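Local coordinates for protein AxyAgu115A (Amphibacillus xylanus NBRC 15112, PDB 6NPS) that is a family GH115 alpha-glucuronidase that probably hydrolyses glucuronic acid side groups from hemicelluloses such as arabinoglucuronoxylan, at residues E26-S30 and G31-I35; P166-K169 and Y170-F173; I716-Q720 and D721-C725. The protein carries 3 engineered substitutions. One frame throughout, in Å; residues are numbered along the deposited sequence.

In the fold
The three contacts follow one another along the chain. Contact 1 starts helix 30-47 in the N-terminal region, and contact 2 leads into strand 170-174 of the parallel eight-stranded barrel; their centres lie about 23 Å apart, with nearest atoms about 13 Å apart. Both join these two regions: S30 reaches E237, on a helix between barrel strands, while R171 reaches back to E95. Contact 3, in a two-sheet region, has its centre about 67 Å from that of contact 2 and about 83 Å from that of contact 1. In TIM barrels the active site lies at the C-terminal ends of the strands, so contact 2, where a strand begins, is probably at the other end.

Contact 1: E26-S30 and G31-I35; sequences EEALS and GVRKI
L29 and S30 offer their backbone carbonyls to the N-H groups of R33 and K34, four residues on, and these bonds start the helix. R33 N donates to L29 O at 3.0 Å with an N-H...O angle of 168°, almost straight. K34 N donates to S30 O at the same length, 3.0 Å, so the i-to-i+4 pattern is set from the first turn.

The polar side chains come next. R33 bends at chi2 and chi3 (45°), which carries its guanidinium back over the incoming chain; one of its faces lies over S30 CA, 4.0 Å from R33 NH2. R33 NH1 comes within 3.0 Å of A28 O and makes a weak hydrogen bond to E25 O, a placing that a long, multi-donor arginine suits well. S30 OG bonds to E237, and the amine of K34 forms a long, weak ion pair with the same carboxylate. The nearby N-terminal end of the helix would probably favour the negative charge of E237.

The apolar contact is small. With CG1 anti to the backbone N (chi1 170°), V32 has its CG2 beside that N, where it meets L29 CB at 4.0 Å; both side chains also rest on T69 of strand 64-69. The methylenes of K34 lie along the helix start, CG being 3.2 Å from S30 O.

The arrangement is that of a helix N-terminus, with L29 at the N-cap position, and it sets helix 30-47 among strand 64-69 of the N-terminal sheet, helix 120-133, and helix 230-238 of the family 115 region.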
ATOM      1  N   GLU A  26      70.215 -12.240 -21.269  1.00 62.92           N
ATOM      2  CA  GLU A  26      70.352 -12.977 -20.018  1.00 70.06           C
ATOM      3  C   GLU A  26      70.180 -12.096 -18.780  1.00 65.08           C
ATOM      4  O   GLU A  26      69.599 -12.546 -17.788  1.00 63.94           O
ATOM      5  CB  GLU A  26      71.739 -13.642 -19.998  1.00 86.09           C
ATOM      6  CG  GLU A  26      71.785 -14.952 -19.268  1.00103.35           C
ATOM      7  CD  GLU A  26      72.209 -14.818 -17.808  1.00114.46           C
ATOM      8  OE1 GLU A  26      72.302 -15.870 -17.146  1.00117.74           O
ATOM      9  OE2 GLU A  26      72.432 -13.685 -17.315  1.00117.14           O
ATOM     10  N   GLU A  27      70.642 -10.844 -18.829  1.00 60.43           N
ATOM     11  CA  GLU A  27      70.615  -9.961 -17.674  1.00 55.28           C
ATOM     12  C   GLU A  27      69.241  -9.370 -17.406  1.00 52.02           C
ATOM     13  O   GLU A  27      69.050  -8.754 -16.352  1.00 53.09           O
ATOM     14  CB  GLU A  27      71.622  -8.824 -17.859  1.00 60.36           C
ATOM     15  CG  GLU A  27      73.053  -9.286 -18.022  1.00 63.74           C
ATOM     16  CD  GLU A  27      73.408  -9.647 -19.465  1.00 76.50           C
ATOM     17  OE1 GLU A  27      72.598  -9.374 -20.383  1.00 78.32           O
ATOM     18  OE2 GLU A  27      74.512 -10.202 -19.686  1.00 83.19           O
ATOM     19  N   ALA A  28      68.292  -9.538 -18.326  1.00 48.41           N
ATOM     20  CA  ALA A  28      66.969  -8.956 -18.162  1.00 45.57           C
ATOM     21  C   ALA A  28      66.257  -9.560 -16.956  1.00 46.18           C
ATOM     22  O   ALA A  28      66.483 -10.718 -16.598  1.00 42.73           O
ATOM     23  CB  ALA A  28      66.132  -9.190 -19.423  1.00 44.85           C
ATOM     24  N   LEU A  29      65.387  -8.754 -16.342  1.00 44.10           N
ATOM     25  CA  LEU A  29      64.541  -9.221 -15.257  1.00 45.01           C
ATOM     26  C   LEU A  29      63.530 -10.220 -15.783  1.00 45.66           C
ATOM     27  O   LEU A  29      62.947 -10.041 -16.861  1.00 41.65           O
ATOM     28  CB  LEU A  29      63.825  -8.050 -14.574  1.00 42.39           C
ATOM     29  CG  LEU A  29      64.828  -7.130 -13.834  1.00 51.72           C
ATOM     30  CD1 LEU A  29      64.290  -5.711 -13.570  1.00 49.40           C
ATOM     31  CD2 LEU A  29      65.419  -7.747 -12.554  1.00 53.03           C
ATOM     32  N   SER A  30      63.317 -11.279 -14.999  1.00 43.54           N
ATOM     33  CA  SER A  30      62.408 -12.346 -15.398  1.00 47.33           C
ATOM     34  C   SER A  30      61.020 -11.813 -15.734  1.00 44.43           C
ATOM     35  O   SER A  30      60.397 -12.237 -16.719  1.00 44.98           O
ATOM     36  CB  SER A  30      62.318 -13.364 -14.263  1.00 55.97           C
ATOM     37  OG  SER A  30      62.090 -14.657 -14.776  1.00 70.56           O
ATOM     38  N   GLY A  31      60.512 -10.897 -14.912  1.00 36.70           N
ATOM     39  CA  GLY A  31      59.185 -10.359 -15.153  1.00 32.40           C
ATOM     40  C   GLY A  31      59.104  -9.539 -16.434  1.00 37.96           C
ATOM     41  O   GLY A  31      58.077  -9.535 -17.108  1.00 35.73           O
ATOM     42  N   VAL A  32      60.174  -8.804 -16.761  1.00 39.88           N
ATOM     43  CA  VAL A  32      60.211  -8.019 -17.992  1.00 38.46           C
ATOM     44  C   VAL A  32      60.210  -8.938 -19.208  1.00 38.65           C
ATOM     45  O   VAL A  32      59.466  -8.715 -20.167  1.00 40.49           O
ATOM     46  CB  VAL A  32      61.429  -7.082 -17.971  1.00 44.11           C
ATOM     47  CG1 VAL A  32      61.627  -6.428 -19.346  1.00 43.47           C
ATOM     48  CG2 VAL A  32      61.254  -6.041 -16.872  1.00 37.71           C
ATOM     49  N   ARG A  33      60.992 -10.014 -19.165  1.00 42.77           N
ATOM     50  CA  ARG A  33      60.971 -10.993 -20.248  1.00 45.42           C
ATOM     51  C   ARG A  33      59.577 -11.591 -20.433  1.00 43.15           C
ATOM     52  O   ARG A  33      59.113 -11.745 -21.570  1.00 40.94           O
ATOM     53  CB  ARG A  33      61.999 -12.090 -19.972  1.00 52.29           C
ATOM     54  CG  ARG A  33      62.810 -12.519 -21.192  1.00 67.38           C
ATOM     55  CD  ARG A  33      64.222 -12.940 -20.802  1.00 76.43           C
ATOM     56  NE  ARG A  33      64.198 -13.797 -19.621  1.00 84.69           N
ATOM     57  CZ  ARG A  33      65.076 -13.737 -18.619  1.00 87.25           C
ATOM     58  NH1 ARG A  33      66.064 -12.848 -18.650  1.00 87.38           N
ATOM     59  NH2 ARG A  33      64.957 -14.558 -17.581  1.00 85.27           N
ATOM     60  N   LYS A  34      58.872 -11.899 -19.325  1.00 39.77           N
ATOM     61  CA  LYS A  34      57.502 -12.423 -19.433  1.00 45.48           C
ATOM     62  C   LYS A  34      56.542 -11.414 -20.066  1.00 36.75           C
ATOM     63  O   LYS A  34      55.616 -11.806 -20.797  1.00 37.40           O
ATOM     64  CB  LYS A  34      56.972 -12.837 -18.058  1.00 51.08           C
ATOM     65  CG  LYS A  34      57.766 -13.948 -17.415  1.00 60.96           C
ATOM     66  CD  LYS A  34      57.255 -14.230 -16.015  1.00 67.35           C
ATOM     67  CE  LYS A  34      56.173 -15.301 -16.034  1.00 72.04           C
ATOM     68  NZ  LYS A  34      56.554 -16.450 -15.153  1.00 76.56           N
ATOM     69  N   ILE A  35      56.675 -10.126 -19.732  1.00 38.57           N
ATOM     70  CA  ILE A  35      55.826  -9.116 -20.373  1.00 36.40           C
ATOM     71  C   ILE A  35      56.181  -9.009 -21.863  1.00 35.16           C
ATOM     72  O   ILE A  35      55.303  -8.903 -22.724  1.00 38.13           O
ATOM     73  CB  ILE A  35      55.982  -7.771 -19.635  1.00 36.04           C
ATOM     74  CG1 ILE A  35      55.459  -7.869 -18.189  1.00 33.32           C
ATOM     75  CG2 ILE A  35      55.337  -6.627 -20.414  1.00 32.17           C
ATOM     76  CD1 ILE A  35      53.974  -8.098 -18.112  1.00 30.25           C
TER

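Contact 2: P166-K169 and Y170-F173; sequences PSVK and YRGF
V168 and K169 bring the chain to R171: V168 is extended, K169 turns to helical angles, and from Y170 the chain runs on as a strand. The turn leaves V168 O facing the R171 side chain. R171 NH1 donates to it at 2.9 Å with an N-H...O angle of 160°, and the oxygen lies at the edge of the guanidinium, in its plane. P166 crosses R171 at about a right angle and sets its CB and CG over one guanidinium face, toward the rim, with CB 3.2 Å from NH1; its compact apolar ring covers the face while the N-H groups bond in other directions.

Strand 170-174 is the first in the chain of the eight parallel strands of the TIM barrel, lying between strands 446-450 and 212-214. Y170 pairs with D445 and W447, R171 with N211.

Beyond the V168 bond, R171 NH2 binds K209 O and forms a salt bridge with E95. K169, fully extended with CG anti to the backbone N (chi1 -168°), runs alongside Y170 in the same direction. Its CG sits over the ring centre, 4.0 Å from the Y170 centroid, as a CH-pi contact. A water bonds Y170 OH at 3.0 Å and accepts a weak bond from K169 NZ at 3.4 Å.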
ATOM      1  N   PRO A 166      54.464   8.736 -12.817  1.00 41.92           N
ATOM      2  CA  PRO A 166      53.016   8.730 -12.546  1.00 38.44           C
ATOM      3  C   PRO A 166      52.626   9.773 -11.505  1.00 38.24           C
ATOM      4  O   PRO A 166      53.323   9.974 -10.506  1.00 34.71           O
ATOM      5  CB  PRO A 166      52.769   7.303 -12.035  1.00 36.76           C
ATOM      6  CG  PRO A 166      53.867   6.465 -12.723  1.00 34.89           C
ATOM      7  CD  PRO A 166      55.060   7.384 -12.753  1.00 37.08           C
ATOM      8  N   SER A 167      51.462  10.414 -11.713  1.00 32.75           N
ATOM      9  CA  SER A 167      51.043  11.470 -10.793  1.00 33.82           C
ATOM     10  C   SER A 167      50.754  10.907  -9.401  1.00 34.34           C
ATOM     11  O   SER A 167      50.988  11.585  -8.392  1.00 37.96           O
ATOM     12  CB  SER A 167      49.794  12.196 -11.327  1.00 31.53           C
ATOM     13  OG  SER A 167      49.933  12.564 -12.677  1.00 32.09           O
ATOM     14  N   VAL A 168      50.286   9.661  -9.314  1.00 31.84           N
ATOM     15  CA  VAL A 168      50.013   9.042  -8.021  1.00 30.84           C
ATOM     16  C   VAL A 168      50.979   7.860  -7.837  1.00 29.55           C
ATOM     17  O   VAL A 168      51.128   7.010  -8.725  1.00 32.45           O
ATOM     18  CB  VAL A 168      48.533   8.604  -7.878  1.00 29.23           C
ATOM     19  CG1 VAL A 168      48.323   7.842  -6.520  1.00 29.09           C
ATOM     20  CG2 VAL A 168      47.561   9.828  -8.024  1.00 30.31           C
ATOM     21  N   LYS A 169      51.620   7.794  -6.674  1.00 30.41           N
ATOM     22  CA  LYS A 169      52.728   6.843  -6.507  1.00 32.57           C
ATOM     23  C   LYS A 169      52.279   5.375  -6.539  1.00 36.33           C
ATOM     24  O   LYS A 169      52.937   4.534  -7.185  1.00 30.74           O
ATOM     25  CB  LYS A 169      53.475   7.120  -5.217  1.00 32.48           C
ATOM     26  CG  LYS A 169      54.805   6.324  -5.167  1.00 40.90           C
ATOM     27  CD  LYS A 169      55.632   6.690  -3.926  1.00 52.70           C
ATOM     28  CE  LYS A 169      57.011   6.020  -3.964  1.00 58.73           C
ATOM     29  NZ  LYS A 169      57.801   6.255  -2.705  1.00 64.37           N
ATOM     30  N   TYR A 170      51.183   5.037  -5.843  1.00 27.42           N
ATOM     31  CA  TYR A 170      50.635   3.678  -5.824  1.00 30.33           C
ATOM     32  C   TYR A 170      49.196   3.691  -6.340  1.00 29.25           C
ATOM     33  O   TYR A 170      48.366   4.459  -5.841  1.00 30.52           O
ATOM     34  CB  TYR A 170      50.662   3.113  -4.413  1.00 30.08           C
ATOM     35  CG  TYR A 170      52.054   3.114  -3.806  1.00 35.20           C
ATOM     36  CD1 TYR A 170      53.061   2.290  -4.325  1.00 35.77           C
ATOM     37  CD2 TYR A 170      52.383   3.956  -2.732  1.00 34.47           C
ATOM     38  CE1 TYR A 170      54.301   2.252  -3.763  1.00 41.89           C
ATOM     39  CE2 TYR A 170      53.672   3.924  -2.161  1.00 36.35           C
ATOM     40  CZ  TYR A 170      54.612   3.070  -2.696  1.00 41.01           C
ATOM     41  OH  TYR A 170      55.895   3.007  -2.191  1.00 48.23           O
ATOM     42  N   ARG A 171      48.896   2.827  -7.317  1.00 26.54           N
ATOM     43  CA  ARG A 171      47.670   2.965  -8.126  1.00 31.58           C
ATOM     44  C   ARG A 171      47.131   1.567  -8.389  1.00 27.62           C
ATOM     45  O   ARG A 171      47.842   0.742  -8.977  1.00 30.64           O
ATOM     46  CB  ARG A 171      47.931   3.663  -9.489  1.00 32.44           C
ATOM     47  CG  ARG A 171      48.716   4.991  -9.493  1.00 33.37           C
ATOM     48  CD  ARG A 171      49.190   5.395 -10.930  1.00 26.46           C
ATOM     49  NE  ARG A 171      49.985   4.349 -11.580  1.00 29.91           N
ATOM     50  CZ  ARG A 171      51.247   4.048 -11.252  1.00 32.14           C
ATOM     51  NH1 ARG A 171      51.882   4.748 -10.294  1.00 26.32           N
ATOM     52  NH2 ARG A 171      51.878   3.081 -11.917  1.00 27.18           N
ATOM     53  N   GLY A 172      45.905   1.271  -7.967  1.00 29.22           N
ATOM     54  CA  GLY A 172      45.397  -0.052  -8.275  1.00 25.55           C
ATOM     55  C   GLY A 172      43.976  -0.289  -7.809  1.00 26.14           C
ATOM     56  O   GLY A 172      43.189   0.645  -7.623  1.00 30.06           O
ATOM     57  N   PHE A 173      43.674  -1.571  -7.587  1.00 26.11           N
ATOM     58  CA  PHE A 173      42.337  -1.965  -7.224  1.00 32.88           C
ATOM     59  C   PHE A 173      42.344  -3.168  -6.271  1.00 30.54           C
ATOM     60  O   PHE A 173      43.361  -3.827  -6.026  1.00 31.50           O
ATOM     61  CB  PHE A 173      41.495  -2.245  -8.488  1.00 27.01           C
ATOM     62  CG  PHE A 173      42.046  -3.371  -9.387  1.00 29.56           C
ATOM     63  CD1 PHE A 173      41.795  -4.732  -9.088  1.00 34.08           C
ATOM     64  CD2 PHE A 173      42.770  -3.068 -10.536  1.00 28.73           C
ATOM     65  CE1 PHE A 173      42.271  -5.758  -9.921  1.00 35.66           C
ATOM     66  CE2 PHE A 173      43.251  -4.087 -11.395  1.00 29.93           C
ATOM     67  CZ  PHE A 173      43.001  -5.442 -11.085  1.00 32.13           C
TER
HETATM   68  O   HOH W   1      56.421   4.897   0.091  1.00 58.64           O

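Contact 3: I716-Q720 and D721-C725; sequences ISTDQ and DWLSC
T718 OG1 donates to L723 O at 2.7 Å, a side-chain-to-backbone bond. The threonine hydroxyl sits between its own backbone N and carbonyl carbon (chi1 79°), which turns it to face that oxygen. L723 N in turn donates to Q720 O at 3.2 Å, approaching from above the carbonyl plane, and so closes the type I turn from Q720 to L723.

One water bridges Q720 and D721: it donates to Q720 OE1 at 3.0 Å and accepts from D721 N at 3.1 Å, while its bond to D721 OD1 is weak. Q720 NE2 binds E756 O, so glutamine's two-sided amide is used at both ends. D719 OD1 takes the N-H of R758.

Q720 runs beside W722 in the same direction, its CB 3.7 Å from the five-membered ring centroid of W722, a CH-pi contact over the face. Were W722 replaced by alanine, the Q720 methylenes would probably lose the ring face they lie against, opening a gap beside V746 and A755. Further along, I716 CG2 packs on C725 SG at 3.8 Å.

The two strands run antiparallel (167°) in different sheets: 712-718 lies between 754-763 and 729-732, whereas 723-725 borders 739-746. The type I turn thus carries the chain from one layer of a two-layered beta structure to the facing one, with the L723 side chain packed between them on V744 of one sheet and I759 and V772 of the other.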
ATOM      1  N   ILE A 716     -16.198  15.425 -26.790  1.00 38.88           N
ATOM      2  CA  ILE A 716     -15.338  16.503 -26.324  1.00 38.42           C
ATOM      3  C   ILE A 716     -15.706  17.806 -27.032  1.00 46.34           C
ATOM      4  O   ILE A 716     -15.808  17.845 -28.261  1.00 41.75           O
ATOM      5  CB  ILE A 716     -13.864  16.136 -26.572  1.00 39.18           C
ATOM      6  CG1 ILE A 716     -13.523  14.878 -25.774  1.00 36.91           C
ATOM      7  CG2 ILE A 716     -12.946  17.281 -26.187  1.00 41.37           C
ATOM      8  CD1 ILE A 716     -12.420  14.028 -26.402  1.00 42.25           C
ATOM      9  N   SER A 717     -15.879  18.879 -26.269  1.00 45.14           N
ATOM     10  CA  SER A 717     -16.072  20.185 -26.881  1.00 45.13           C
ATOM     11  C   SER A 717     -15.381  21.239 -26.037  1.00 45.55           C
ATOM     12  O   SER A 717     -15.060  21.010 -24.859  1.00 41.82           O
ATOM     13  CB  SER A 717     -17.562  20.528 -27.038  1.00 53.95           C
ATOM     14  OG  SER A 717     -18.157  20.612 -25.760  1.00 58.63           O
ATOM     15  N   THR A 718     -15.123  22.391 -26.647  1.00 36.74           N
ATOM     16  CA  THR A 718     -14.527  23.505 -25.928  1.00 42.81           C
ATOM     17  C   THR A 718     -15.424  24.727 -26.027  1.00 46.59           C
ATOM     18  O   THR A 718     -16.314  24.820 -26.879  1.00 46.65           O
ATOM     19  CB  THR A 718     -13.109  23.860 -26.432  1.00 44.03           C
ATOM     20  OG1 THR A 718     -13.216  24.622 -27.634  1.00 46.46           O
ATOM     21  CG2 THR A 718     -12.272  22.627 -26.693  1.00 42.07           C
ATOM     22  N   ASP A 719     -15.200  25.674 -25.128  1.00 42.86           N
ATOM     23  CA  ASP A 719     -16.069  26.834 -25.035  1.00 45.57           C
ATOM     24  C   ASP A 719     -15.405  28.108 -25.544  1.00 48.23           C
ATOM     25  O   ASP A 719     -15.873  29.196 -25.212  1.00 53.22           O
ATOM     26  CB  ASP A 719     -16.528  27.022 -23.591  1.00 52.19           C
ATOM     27  CG  ASP A 719     -15.407  27.522 -22.678  1.00 59.14           C
ATOM     28  OD1 ASP A 719     -14.206  27.506 -23.074  1.00 52.34           O
ATOM     29  OD2 ASP A 719     -15.752  27.938 -21.546  1.00 69.05           O
ATOM     30  N   GLN A 720     -14.291  27.994 -26.280  1.00 48.82           N
ATOM     31  CA  GLN A 720     -13.552  29.122 -26.843  1.00 47.38           C
ATOM     32  C   GLN A 720     -13.029  28.736 -28.221  1.00 47.58           C
ATOM     33  O   GLN A 720     -12.534  27.617 -28.409  1.00 46.64           O
ATOM     34  CB  GLN A 720     -12.345  29.515 -25.957  1.00 52.97           C
ATOM     35  CG  GLN A 720     -12.645  29.769 -24.470  1.00 58.70           C
ATOM     36  CD  GLN A 720     -13.164  31.171 -24.228  1.00 65.67           C
ATOM     37  OE1 GLN A 720     -13.765  31.762 -25.112  1.00 62.59           O
ATOM     38  NE2 GLN A 720     -12.944  31.703 -23.028  1.00 71.61           N
ATOM     39  N   ASP A 721     -13.049  29.694 -29.163  1.00 50.96           N
ATOM     40  CA  ASP A 721     -12.560  29.440 -30.514  1.00 50.83           C
ATOM     41  C   ASP A 721     -11.055  29.217 -30.566  1.00 47.41           C
ATOM     42  O   ASP A 721     -10.585  28.448 -31.413  1.00 48.51           O
ATOM     43  CB  ASP A 721     -12.963  30.596 -31.428  1.00 65.46           C
ATOM     44  CG  ASP A 721     -14.469  30.815 -31.442  1.00 79.61           C
ATOM     45  OD1 ASP A 721     -14.921  31.965 -31.247  1.00 85.78           O
ATOM     46  OD2 ASP A 721     -15.204  29.816 -31.613  1.00 82.70           O
ATOM     47  N   TRP A 722     -10.277  29.844 -29.677  1.00 46.58           N
ATOM     48  CA  TRP A 722      -8.826  29.598 -29.656  1.00 45.98           C
ATOM     49  C   TRP A 722      -8.398  28.254 -29.046  1.00 43.23           C
ATOM     50  O   TRP A 722      -7.187  27.941 -29.073  1.00 37.63           O
ATOM     51  CB  TRP A 722      -8.105  30.711 -28.889  1.00 45.80           C
ATOM     52  CG  TRP A 722      -8.687  31.013 -27.552  1.00 45.96           C
ATOM     53  CD1 TRP A 722      -9.684  31.915 -27.279  1.00 52.40           C
ATOM     54  CD2 TRP A 722      -8.316  30.433 -26.292  1.00 44.11           C
ATOM     55  NE1 TRP A 722      -9.948  31.922 -25.921  1.00 52.33           N
ATOM     56  CE2 TRP A 722      -9.118  31.031 -25.301  1.00 47.30           C
ATOM     57  CE3 TRP A 722      -7.370  29.475 -25.901  1.00 42.06           C
ATOM     58  CZ2 TRP A 722      -9.018  30.684 -23.939  1.00 46.82           C
ATOM     59  CZ3 TRP A 722      -7.270  29.143 -24.554  1.00 40.87           C
ATOM     60  CH2 TRP A 722      -8.092  29.750 -23.594  1.00 39.66           C
ATOM     61  N   LEU A 723      -9.319  27.466 -28.484  1.00 40.10           N
ATOM     62  CA  LEU A 723      -8.972  26.252 -27.736  1.00 40.94           C
ATOM     63  C   LEU A 723      -9.593  25.049 -28.434  1.00 41.47           C
ATOM     64  O   LEU A 723     -10.806  25.024 -28.672  1.00 45.22           O
ATOM     65  CB  LEU A 723      -9.469  26.339 -26.286  1.00 39.94           C
ATOM     66  CG  LEU A 723      -9.314  25.126 -25.337  1.00 40.07           C
ATOM     67  CD1 LEU A 723      -7.863  24.830 -25.087  1.00 30.99           C
ATOM     68  CD2 LEU A 723     -10.043  25.412 -23.998  1.00 36.50           C
ATOM     69  N   SER A 724      -8.777  24.073 -28.802  1.00 40.56           N
ATOM     70  CA  SER A 724      -9.341  22.933 -29.512  1.00 46.34           C
ATOM     71  C   SER A 724      -8.597  21.671 -29.106  1.00 43.38           C
ATOM     72  O   SER A 724      -7.544  21.724 -28.460  1.00 44.93           O
ATOM     73  CB  SER A 724      -9.283  23.152 -31.027  1.00 54.09           C
ATOM     74  OG  SER A 724      -7.932  23.141 -31.434  1.00 53.56           O
ATOM     75  N   CYS A 725      -9.155  20.522 -29.497  1.00 43.03           N
ATOM     76  CA  CYS A 725      -8.568  19.222 -29.193  1.00 47.47           C
ATOM     77  C   CYS A 725      -8.454  18.364 -30.440  1.00 51.32           C
ATOM     78  O   CYS A 725      -9.102  18.620 -31.455  1.00 48.59           O
ATOM     79  CB  CYS A 725      -9.357  18.456 -28.126  1.00 45.83           C
ATOM     80  SG  CYS A 725      -9.835  19.372 -26.681  1.00 49.28           S
TER
HETATM   81  O   HOH W   2     -14.331  32.341 -28.038  1.00 64.59           O